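Local coordinates for capsid protein (Macrobrachium rosenbergii nodavirus, PDB 5YKU) that forms the protrusion (P) domain of the viral capsid protein, which builds dimeric spikes on the particle and here carries bound zinc ions, at residues T30-G35 with I93-F98; S40-V45 with Y115-A120; V55-T60 with Y74-A79. All blocks are in the same frame, centred on the assembly; numbering follows the deposited sequence.

Contact 1. Residues T30-G35 with I93-F98; sequences TQDITG and IGEATF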
loop_
_atom_site.group_PDB
_atom_site.type_symbol
_atom_site.label_atom_id
_atom_site.label_comp_id
_atom_site.label_asym_id
_atom_site.label_seq_id
_atom_site.Cartn_x
_atom_site.Cartn_y
_atom_site.Cartn_z
ATOM N N THR A 30 -3.249 11.578 2.903
ATOM C CA THR A 30 -3.381 10.314 3.576
ATOM C C THR A 30 -4.481 9.460 3.048
ATOM O O THR A 30 -5.384 9.916 2.412
ATOM C CB THR A 30 -3.506 10.466 5.075
ATOM O OG1 THR A 30 -4.752 11.139 5.348
ATOM C CG2 THR A 30 -2.365 11.246 5.691
ATOM N N GLN A 31 -4.406 8.174 3.336
ATOM C CA GLN A 31 -5.443 7.186 3.022
ATOM C C GLN A 31 -5.522 6.221 4.135
ATOM O O GLN A 31 -4.492 5.669 4.578
ATOM C CB GLN A 31 -5.150 6.451 1.736
ATOM C CG GLN A 31 -6.230 5.508 1.283
ATOM C CD GLN A 31 -6.047 5.022 -0.122
ATOM O OE1 GLN A 31 -5.451 5.709 -0.952
ATOM N NE2 GLN A 31 -6.568 3.900 -0.486
ATOM N N ASP A 32 -6.707 5.900 4.618
ATOM C CA ASP A 32 -6.942 4.850 5.590
ATOM C C ASP A 32 -7.375 3.598 4.953
ATOM O O ASP A 32 -8.413 3.581 4.251
ATOM C CB ASP A 32 -8.046 5.329 6.623
ATOM C CG ASP A 32 -7.662 6.423 7.476
ATOM O OD1 ASP A 32 -6.524 6.877 7.512
ATOM O OD2 ASP A 32 -8.552 6.849 8.333
ATOM N N ILE A 33 -6.594 2.558 5.051
ATOM C CA ILE A 33 -7.019 1.219 4.628
ATOM C C ILE A 33 -7.864 0.687 5.734
ATOM O O ILE A 33 -7.507 0.782 6.938
ATOM C CB ILE A 33 -5.826 0.318 4.319
ATOM C CG1 ILE A 33 -5.028 0.875 3.149
ATOM C CG2 ILE A 33 -6.236 -1.122 4.032
ATOM C CD1 ILE A 33 -3.874 0.012 2.617
ATOM N N THR A 34 -8.991 0.094 5.419
ATOM C CA THR A 34 -9.980 -0.333 6.423
ATOM C C THR A 34 -10.371 -1.777 6.153
ATOM O O THR A 34 -9.998 -2.375 5.165
ATOM C CB THR A 34 -11.143 0.659 6.419
ATOM O OG1 THR A 34 -12.017 0.495 7.551
ATOM C CG2 THR A 34 -11.948 0.376 5.166
ATOM N N GLY A 35 -11.096 -2.347 7.141
ATOM C CA GLY A 35 -11.575 -3.679 6.996
ATOM C C GLY A 35 -10.592 -4.775 7.332
ATOM O O GLY A 35 -10.733 -5.914 6.893
ATOM N N ILE A 93 -9.325 -0.708 15.500
ATOM C CA ILE A 93 -10.548 -0.600 14.722
ATOM C C ILE A 93 -10.320 -1.182 13.310
ATOM O O ILE A 93 -11.142 -1.019 12.424
ATOM C CB ILE A 93 -11.145 0.796 14.694
ATOM C CG1 ILE A 93 -10.260 1.854 14.096
ATOM C CG2 ILE A 93 -11.565 1.163 16.121
ATOM C CD1 ILE A 93 -11.060 3.099 13.667
ATOM N N GLY A 94 -9.232 -1.918 13.070
ATOM C CA GLY A 94 -9.038 -2.561 11.799
ATOM C C GLY A 94 -8.561 -1.692 10.685
ATOM O O GLY A 94 -8.818 -2.048 9.544
ATOM N N GLU A 95 -7.864 -0.633 10.967
ATOM C CA GLU A 95 -7.397 0.287 9.998
ATOM C C GLU A 95 -5.914 0.553 10.110
ATOM O O GLU A 95 -5.270 0.352 11.124
ATOM C CB GLU A 95 -8.203 1.608 10.125
ATOM C CG GLU A 95 -9.688 1.469 9.945
ATOM C CD GLU A 95 -10.385 2.834 9.630
ATOM O OE1 GLU A 95 -9.869 3.836 9.951
ATOM O OE2 GLU A 95 -11.426 2.633 9.056
ATOM N N ALA A 96 -5.394 1.163 9.023
ATOM C CA ALA A 96 -4.047 1.709 9.050
ATOM C C ALA A 96 -4.007 2.912 8.152
ATOM O O ALA A 96 -4.549 2.864 7.048
ATOM C CB ALA A 96 -3.028 0.644 8.646
ATOM N N THR A 97 -3.368 3.963 8.593
ATOM C CA THR A 97 -3.266 5.182 7.845
ATOM C C THR A 97 -1.915 5.270 7.192
ATOM O O THR A 97 -0.880 5.027 7.801
ATOM C CB THR A 97 -3.439 6.397 8.746
ATOM O OG1 THR A 97 -4.751 6.357 9.355
ATOM C CG2 THR A 97 -3.315 7.714 8.001
ATOM N N PHE A 98 -1.889 5.629 5.942
ATOM C CA PHE A 98 -0.698 5.851 5.090
ATOM C C PHE A 98 -0.607 7.246 4.601
ATOM O O PHE A 98 -1.631 7.880 4.351
ATOM C CB PHE A 98 -0.737 4.886 3.871
ATOM C CG PHE A 98 -0.705 3.442 4.303
ATOM C CD1 PHE A 98 -1.890 2.788 4.707
ATOM C CD2 PHE A 98 0.446 2.720 4.293
ATOM C CE1 PHE A 98 -1.841 1.480 5.175
ATOM C CE2 PHE A 98 0.471 1.411 4.753
ATOM C CZ PHE A 98 -0.668 0.789 5.195
HETATM O O HOH W 1 -11.087 6.153 8.324
HETATM O O HOH W 2 -12.172 -1.806 9.964
#
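At the border of the antiparallel sheet, where the outermost strand 26-33 runs beside strand 96-104, Gln31, Asp32 and Ile33 pair with Phe98, Thr97 and Ala96. Two hydrogen-bonded pairs, Gln31-Phe98 and Ile33-Ala96, flank the non-hydrogen-bonded pair Asp32-Thr97; Phe98 N to Gln31 O, at 2.9 Å, is one of their four backbone bonds. On the face bearing Asp32 and Thr97 the side chains lie side by side and point the same way. Thr97 OG1 donates to Asp32 OD1 at 2.6 Å, reaching it from 51° above the carboxylate plane. Just past the end of the first strand, Thr34 OG1 stands anti to the backbone N (chi1 -168°) and donates to Glu95 OE2 at 2.7 Å, on the anti side and 21° out of plane. That same OE2 is a ligand of a zinc ion. Asp32 OD2 and Glu95 OE1, two like charges, come within 3.7 Å. A water donates to both. On the other face Ile33 CD1 packs 3.6 Å from Phe98 CE1, and Trp19 and Phe88 meet the Phe98 ring edge-to-face, whereas the Gln31 amide turns away to Val20 N and Asn18 O. Two carboxylates this close would be expected to repel each other; the bridging water, the two threonine hydroxyls and the zinc bound by Glu95 OE2 would probably reduce that repulsion.

Contact 2. Residues S40-V45 with Y115-A120; sequences SKFIIV and YRIIRA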
loop_
_atom_site.group_PDB
_atom_site.type_symbol
_atom_site.label_atom_id
_atom_site.label_comp_id
_atom_site.label_asym_id
_atom_site.label_seq_id
_atom_site.Cartn_x
_atom_site.Cartn_y
_atom_site.Cartn_z
ATOM N N SER A 40 -4.049 -7.150 13.824
ATOM C CA SER A 40 -3.239 -8.142 13.108
ATOM C C SER A 40 -2.037 -7.450 12.476
ATOM O O SER A 40 -2.035 -6.255 12.210
ATOM C CB SER A 40 -4.071 -8.849 12.068
ATOM O OG SER A 40 -4.862 -9.862 12.695
ATOM N N LYS A 41 -1.034 -8.256 12.215
ATOM C CA LYS A 41 0.258 -7.841 11.611
ATOM C C LYS A 41 0.231 -8.278 10.157
ATOM O O LYS A 41 -0.127 -9.383 9.787
ATOM C CB LYS A 41 1.398 -8.523 12.313
ATOM C CG LYS A 41 1.432 -8.146 13.761
ATOM C CD LYS A 41 2.238 -9.199 14.540
ATOM C CE LYS A 41 2.600 -8.827 16.008
ATOM N NZ LYS A 41 3.243 -10.047 16.683
ATOM N N PHE A 42 0.671 -7.365 9.303
ATOM C CA PHE A 42 0.605 -7.471 7.845
ATOM C C PHE A 42 1.880 -7.030 7.228
ATOM O O PHE A 42 2.711 -6.250 7.809
ATOM C CB PHE A 42 -0.481 -6.560 7.322
ATOM C CG PHE A 42 -1.846 -6.900 7.828
ATOM C CD1 PHE A 42 -2.605 -7.860 7.138
ATOM C CD2 PHE A 42 -2.403 -6.296 8.956
ATOM C CE1 PHE A 42 -3.916 -8.171 7.571
ATOM C CE2 PHE A 42 -3.657 -6.619 9.402
ATOM C CZ PHE A 42 -4.457 -7.564 8.716
ATOM N N ILE A 43 2.052 -7.421 5.957
ATOM C CA ILE A 43 2.986 -6.765 5.002
ATOM C C ILE A 43 2.165 -6.237 3.864
ATOM O O ILE A 43 1.297 -6.964 3.349
ATOM C CB ILE A 43 4.001 -7.825 4.497
ATOM C CG1 ILE A 43 4.958 -8.293 5.510
ATOM C CG2 ILE A 43 4.838 -7.226 3.333
ATOM C CD1 ILE A 43 5.958 -7.263 6.012
ATOM N N ILE A 44 2.389 -5.031 3.426
ATOM C CA ILE A 44 1.788 -4.488 2.173
ATOM C C ILE A 44 2.922 -4.273 1.174
ATOM O O ILE A 44 4.000 -3.714 1.536
ATOM C CB ILE A 44 0.984 -3.210 2.496
ATOM C CG1 ILE A 44 0.292 -2.652 1.262
ATOM C CG2 ILE A 44 1.815 -2.130 3.205
ATOM C CD1 ILE A 44 -0.680 -1.583 1.576
ATOM N N VAL A 45 2.657 -4.709 -0.015
ATOM C CA VAL A 45 3.600 -4.582 -1.130
ATOM C C VAL A 45 2.948 -3.941 -2.322
ATOM O O VAL A 45 1.716 -4.021 -2.470
ATOM C CB VAL A 45 4.165 -5.954 -1.604
ATOM C CG1 VAL A 45 4.915 -6.584 -0.474
ATOM C CG2 VAL A 45 3.083 -6.889 -2.115
ATOM N N TYR A 115 -1.891 -1.891 -4.617
ATOM C CA TYR A 115 -1.268 -2.543 -3.509
ATOM C C TYR A 115 -1.885 -3.888 -3.206
ATOM O O TYR A 115 -3.028 -4.185 -3.558
ATOM C CB TYR A 115 -1.286 -1.646 -2.247
ATOM C CG TYR A 115 -2.655 -1.481 -1.649
ATOM C CD1 TYR A 115 -3.259 -2.468 -0.892
ATOM C CD2 TYR A 115 -3.338 -0.267 -1.804
ATOM C CE1 TYR A 115 -4.526 -2.199 -0.306
ATOM C CE2 TYR A 115 -4.582 -0.054 -1.335
ATOM C CZ TYR A 115 -5.155 -1.025 -0.555
ATOM O OH TYR A 115 -6.450 -0.797 -0.044
ATOM N N ARG A 116 -1.072 -4.764 -2.573
ATOM C CA ARG A 116 -1.448 -6.131 -2.141
ATOM C C ARG A 116 -1.107 -6.267 -0.681
ATOM O O ARG A 116 0.034 -5.969 -0.298
ATOM C CB ARG A 116 -0.739 -7.144 -3.008
ATOM C CG ARG A 116 -1.080 -8.579 -2.604
ATOM C CD ARG A 116 -0.289 -9.589 -3.467
ATOM N NE ARG A 116 -0.473 -9.389 -4.886
ATOM C CZ ARG A 116 -1.545 -9.669 -5.584
ATOM N NH1 ARG A 116 -2.562 -10.305 -5.068
ATOM N NH2 ARG A 116 -1.511 -9.384 -6.892
ATOM N N ILE A 117 -2.028 -6.748 0.088
ATOM C CA ILE A 117 -1.784 -6.995 1.527
ATOM C C ILE A 117 -1.641 -8.442 1.771
ATOM O O ILE A 117 -2.417 -9.295 1.231
ATOM C CB ILE A 117 -2.904 -6.392 2.376
ATOM C CG1 ILE A 117 -2.813 -4.859 2.298
ATOM C CG2 ILE A 117 -2.801 -6.881 3.833
ATOM C CD1 ILE A 117 -3.891 -4.080 2.983
ATOM N N ILE A 118 -0.564 -8.813 2.454
ATOM C CA ILE A 118 -0.229 -10.182 2.810
ATOM C C ILE A 118 -0.468 -10.373 4.283
ATOM O O ILE A 118 0.090 -9.610 5.151
ATOM C CB ILE A 118 1.174 -10.569 2.471
ATOM C CG1 ILE A 118 1.337 -10.427 0.952
ATOM C CG2 ILE A 118 1.509 -11.977 2.906
ATOM C CD1 ILE A 118 2.761 -10.420 0.541
ATOM N N ARG A 119 -1.255 -11.398 4.677
ATOM C CA ARG A 119 -1.567 -11.714 6.047
ATOM C C ARG A 119 -1.222 -13.145 6.359
ATOM O O ARG A 119 -1.703 -14.056 5.662
ATOM C CB ARG A 119 -3.101 -11.556 6.261
ATOM C CG ARG A 119 -3.561 -11.912 7.646
ATOM C CD ARG A 119 -5.086 -11.936 7.699
ATOM N NE ARG A 119 -5.610 -12.599 8.879
ATOM C CZ ARG A 119 -6.794 -13.186 8.970
ATOM N NH1 ARG A 119 -7.056 -13.783 10.096
ATOM N NH2 ARG A 119 -7.576 -13.190 7.880
ATOM N N ALA A 120 -0.365 -13.406 7.323
ATOM C CA ALA A 120 -0.149 -14.782 7.868
ATOM C C ALA A 120 -1.375 -15.139 8.744
ATOM O O ALA A 120 -1.683 -14.432 9.700
ATOM C CB ALA A 120 1.115 -14.813 8.710
#
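The Phe42 ring has the backbone oxygen of Ile118 at its edge, near the ring plane, while Ile117 CG2 approaches it obliquely, 3.5 Å from Phe42 CD1. Arg119 CB, also oblique to the ring, lies 3.7 Å from Phe42 CE1. Arg119 runs alongside Phe42 in the same direction, extended from CG to NE, with its guanidinium turned 54° from the ring. The ring of Phe88, on the next strand, also meets Phe42, the planes about 20° apart. The second ring, Tyr115, is touched obliquely by Ile44, whose CD1 lies 3.7 Å from Tyr115 CD1; Trp19 also meets the Tyr115 ring. Ile44 CG1, anti to the backbone N (chi1 -177°), packs 3.9 Å from Ile117 CG1. Beneath these groups strands 41-47 and 114-121 pair antiparallel. Ile118 N to Ile43 O, at 2.8 Å, and Val45 N to Arg116 O, at 2.9 Å, are near-straight bonds in the two hydrogen-bonded pairs. On the reverse face Val45 CG2 sits 3.9 Å from Arg116 CB. Backbone bonds and carbon packing thus hold the two strands together, which leaves the guanidinium groups to tie the pair to its surroundings: Arg116 to Ala13 O and, by cation-pi contact, Tyr47; Arg119 to Asn125 O.

Contact 3. Residues V55-T60 with Y74-A79; sequences VLQKCT and YFDTSA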
loop_
_atom_site.group_PDB
_atom_site.type_symbol
_atom_site.label_atom_id
_atom_site.label_comp_id
_atom_site.label_asym_id
_atom_site.label_seq_id
_atom_site.Cartn_x
_atom_site.Cartn_y
_atom_site.Cartn_z
ATOM N N VAL A 55 4.143 10.117 -18.286
ATOM C CA VAL A 55 4.285 11.471 -17.768
ATOM C C VAL A 55 4.744 11.451 -16.339
ATOM O O VAL A 55 4.424 12.330 -15.520
ATOM C CB VAL A 55 3.100 12.381 -18.079
ATOM C CG1 VAL A 55 2.970 12.606 -19.585
ATOM C CG2 VAL A 55 1.830 11.878 -17.508
ATOM N N LEU A 56 5.594 10.456 -16.022
ATOM C CA LEU A 56 6.441 10.537 -14.874
ATOM C C LEU A 56 5.681 10.692 -13.569
ATOM O O LEU A 56 5.737 11.692 -12.844
ATOM C CB LEU A 56 7.518 11.624 -14.940
ATOM C CG LEU A 56 8.577 11.440 -16.038
ATOM C CD1 LEU A 56 8.106 11.776 -17.437
ATOM C CD2 LEU A 56 9.821 12.366 -15.692
ATOM N N GLN A 57 4.814 9.735 -13.244
ATOM C CA GLN A 57 3.935 9.768 -12.097
ATOM C C GLN A 57 4.620 9.060 -10.944
ATOM O O GLN A 57 4.660 7.813 -10.854
ATOM C CB GLN A 57 2.543 9.214 -12.488
ATOM C CG GLN A 57 1.896 10.086 -13.522
ATOM C CD GLN A 57 0.520 9.708 -13.967
ATOM O OE1 GLN A 57 0.118 8.514 -13.853
ATOM N NE2 GLN A 57 -0.201 10.634 -14.471
ATOM N N LYS A 58 5.234 9.799 -10.039
ATOM C CA LYS A 58 5.962 9.281 -8.904
ATOM C C LYS A 58 5.103 9.290 -7.648
ATOM O O LYS A 58 4.455 10.317 -7.336
ATOM C CB LYS A 58 7.185 10.174 -8.608
ATOM C CG LYS A 58 8.105 9.596 -7.528
ATOM C CD LYS A 58 9.293 10.554 -7.207
ATOM C CE LYS A 58 10.168 9.990 -6.170
ATOM N NZ LYS A 58 11.276 11.027 -5.999
ATOM N N CYS A 59 5.081 8.170 -6.931
ATOM C CA CYS A 59 4.372 8.121 -5.655
ATOM C C CYS A 59 5.211 7.375 -4.644
ATOM O O CYS A 59 5.772 6.324 -4.985
ATOM C CB CYS A 59 3.027 7.366 -5.898
ATOM S SG CYS A 59 2.092 7.100 -4.350
ATOM N N THR A 60 5.297 7.926 -3.473
ATOM C CA THR A 60 6.018 7.318 -2.351
ATOM C C THR A 60 5.120 7.192 -1.171
ATOM O O THR A 60 4.385 8.202 -0.847
ATOM C CB THR A 60 7.259 8.147 -1.974
ATOM O OG1 THR A 60 8.020 8.447 -3.136
ATOM C CG2 THR A 60 8.123 7.444 -1.022
ATOM N N TYR A 74 6.444 3.930 -6.347
ATOM C CA TYR A 74 5.915 3.725 -7.673
ATOM C C TYR A 74 6.495 4.732 -8.624
ATOM O O TYR A 74 6.578 5.925 -8.305
ATOM C CB TYR A 74 4.421 3.866 -7.711
ATOM C CG TYR A 74 3.659 2.917 -6.807
ATOM C CD1 TYR A 74 3.232 1.657 -7.256
ATOM C CD2 TYR A 74 3.315 3.318 -5.544
ATOM C CE1 TYR A 74 2.529 0.812 -6.421
ATOM C CE2 TYR A 74 2.573 2.483 -4.713
ATOM C CZ TYR A 74 2.181 1.244 -5.152
ATOM O OH TYR A 74 1.472 0.398 -4.315
ATOM N N PHE A 75 6.787 4.319 -9.845
ATOM C CA PHE A 75 7.140 5.243 -10.960
ATOM C C PHE A 75 6.876 4.537 -12.209
ATOM O O PHE A 75 7.245 3.362 -12.354
ATOM C CB PHE A 75 8.604 5.680 -10.878
ATOM C CG PHE A 75 8.914 6.876 -11.725
ATOM C CD1 PHE A 75 8.347 8.093 -11.393
ATOM C CD2 PHE A 75 9.667 6.833 -12.819
ATOM C CE1 PHE A 75 8.657 9.262 -12.074
ATOM C CE2 PHE A 75 9.942 8.002 -13.573
ATOM C CZ PHE A 75 9.502 9.207 -13.165
ATOM N N ASP A 76 6.248 5.177 -13.196
ATOM C CA ASP A 76 5.758 4.489 -14.389
ATOM C C ASP A 76 6.492 4.755 -15.653
ATOM O O ASP A 76 6.077 4.212 -16.659
ATOM C CB ASP A 76 4.259 4.767 -14.512
ATOM C CG ASP A 76 3.906 6.214 -14.810
ATOM O OD1 ASP A 76 4.825 7.084 -14.758
ATOM O OD2 ASP A 76 2.679 6.436 -15.151
ATOM N N THR A 77 7.508 5.576 -15.679
ATOM C CA THR A 77 8.059 6.059 -16.958
ATOM C C THR A 77 9.518 5.799 -17.030
ATOM O O THR A 77 10.330 6.377 -16.269
ATOM C CB THR A 77 7.784 7.566 -17.143
ATOM O OG1 THR A 77 6.362 7.817 -17.029
ATOM C CG2 THR A 77 8.276 8.050 -18.449
ATOM N N SER A 78 9.951 4.937 -17.921
ATOM C CA SER A 78 11.347 4.551 -18.171
ATOM C C SER A 78 11.977 3.795 -17.021
ATOM O O SER A 78 12.088 2.580 -17.079
ATOM C CB SER A 78 12.208 5.709 -18.600
ATOM O OG SER A 78 13.420 5.013 -19.008
ATOM N N ALA A 79 12.348 4.477 -15.974
ATOM C CA ALA A 79 12.903 3.860 -14.776
ATOM C C ALA A 79 11.799 3.379 -13.853
ATOM O O ALA A 79 11.385 4.028 -12.892
ATOM C CB ALA A 79 13.844 4.864 -14.067
#
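Leu56 packs against Phe75 and Thr77, its CB 3.6 Å from Phe75 CZ with the two side chains pointing the same way, and its CD1 3.9 Å from Thr77 CG2. Its backbone N donates to Thr77 OG1 at 2.9 Å. Gln57 N then donates to Asp76 OD1 at 3.1 Å. Thr77 OG1 donates to the same OD1, and the two donors come from opposite faces of the carboxylate plane, 40° and 57° out of it. Asp76 OD2 is taken up by Ser53 OG and by a salt bridge to Arg50, which also bonds Gln57 OE1; arginine thus joins two oxygens, Gln57 OE1 and Asp76 OD2, that stand 3.5 Å apart. Strands 57-63 and 69-75 form a beta hairpin, and the side-chain bonds of Asp76 and Thr77 carry the contact on past its strand pairing. Lys58 presents CA to the edge of the Phe75 ring, in its plane, 3.6 Å from CD1; Phe75 CG stands anti to its own backbone N. Regular pairing is reached at Cys59 and Tyr74, an antiparallel hydrogen-bonded pair with Tyr74 N 2.8 Å from Cys59 O. Cys59 SG lies 5.3 Å from the Tyr74 ring centroid and 67° off the ring normal, an oblique sulfur-aromatic contact, while Tyr74 OH bonds to Gln114 O and Trp19 NE1.

All three contacts are partly buried and belong to one antiparallel sheet. Contacts 1 and 2 lie nearer the chain's centre, about 10 and 9 Å from it, centre to centre, and share an apolar core where Ile33 CD1 is 3.7 Å from Ile44 CD1 and also packs on Tyr115. Contact 3 lies about 16 Å out, on the opposite side of that centre; its strand 57-63 neighbours strand 96-104 of contact 1, and its Tyr74 OH touches Tyr115 CB of contact 2. Chemistry follows place: contact 2 is apolar between its side chains, contact 1 adds a more polar face of carboxylates, hydroxyls and zinc, exposed at Asp32 and Thr34, and contact 3 holds backbone N-H groups with a carboxylate and a hydroxyl.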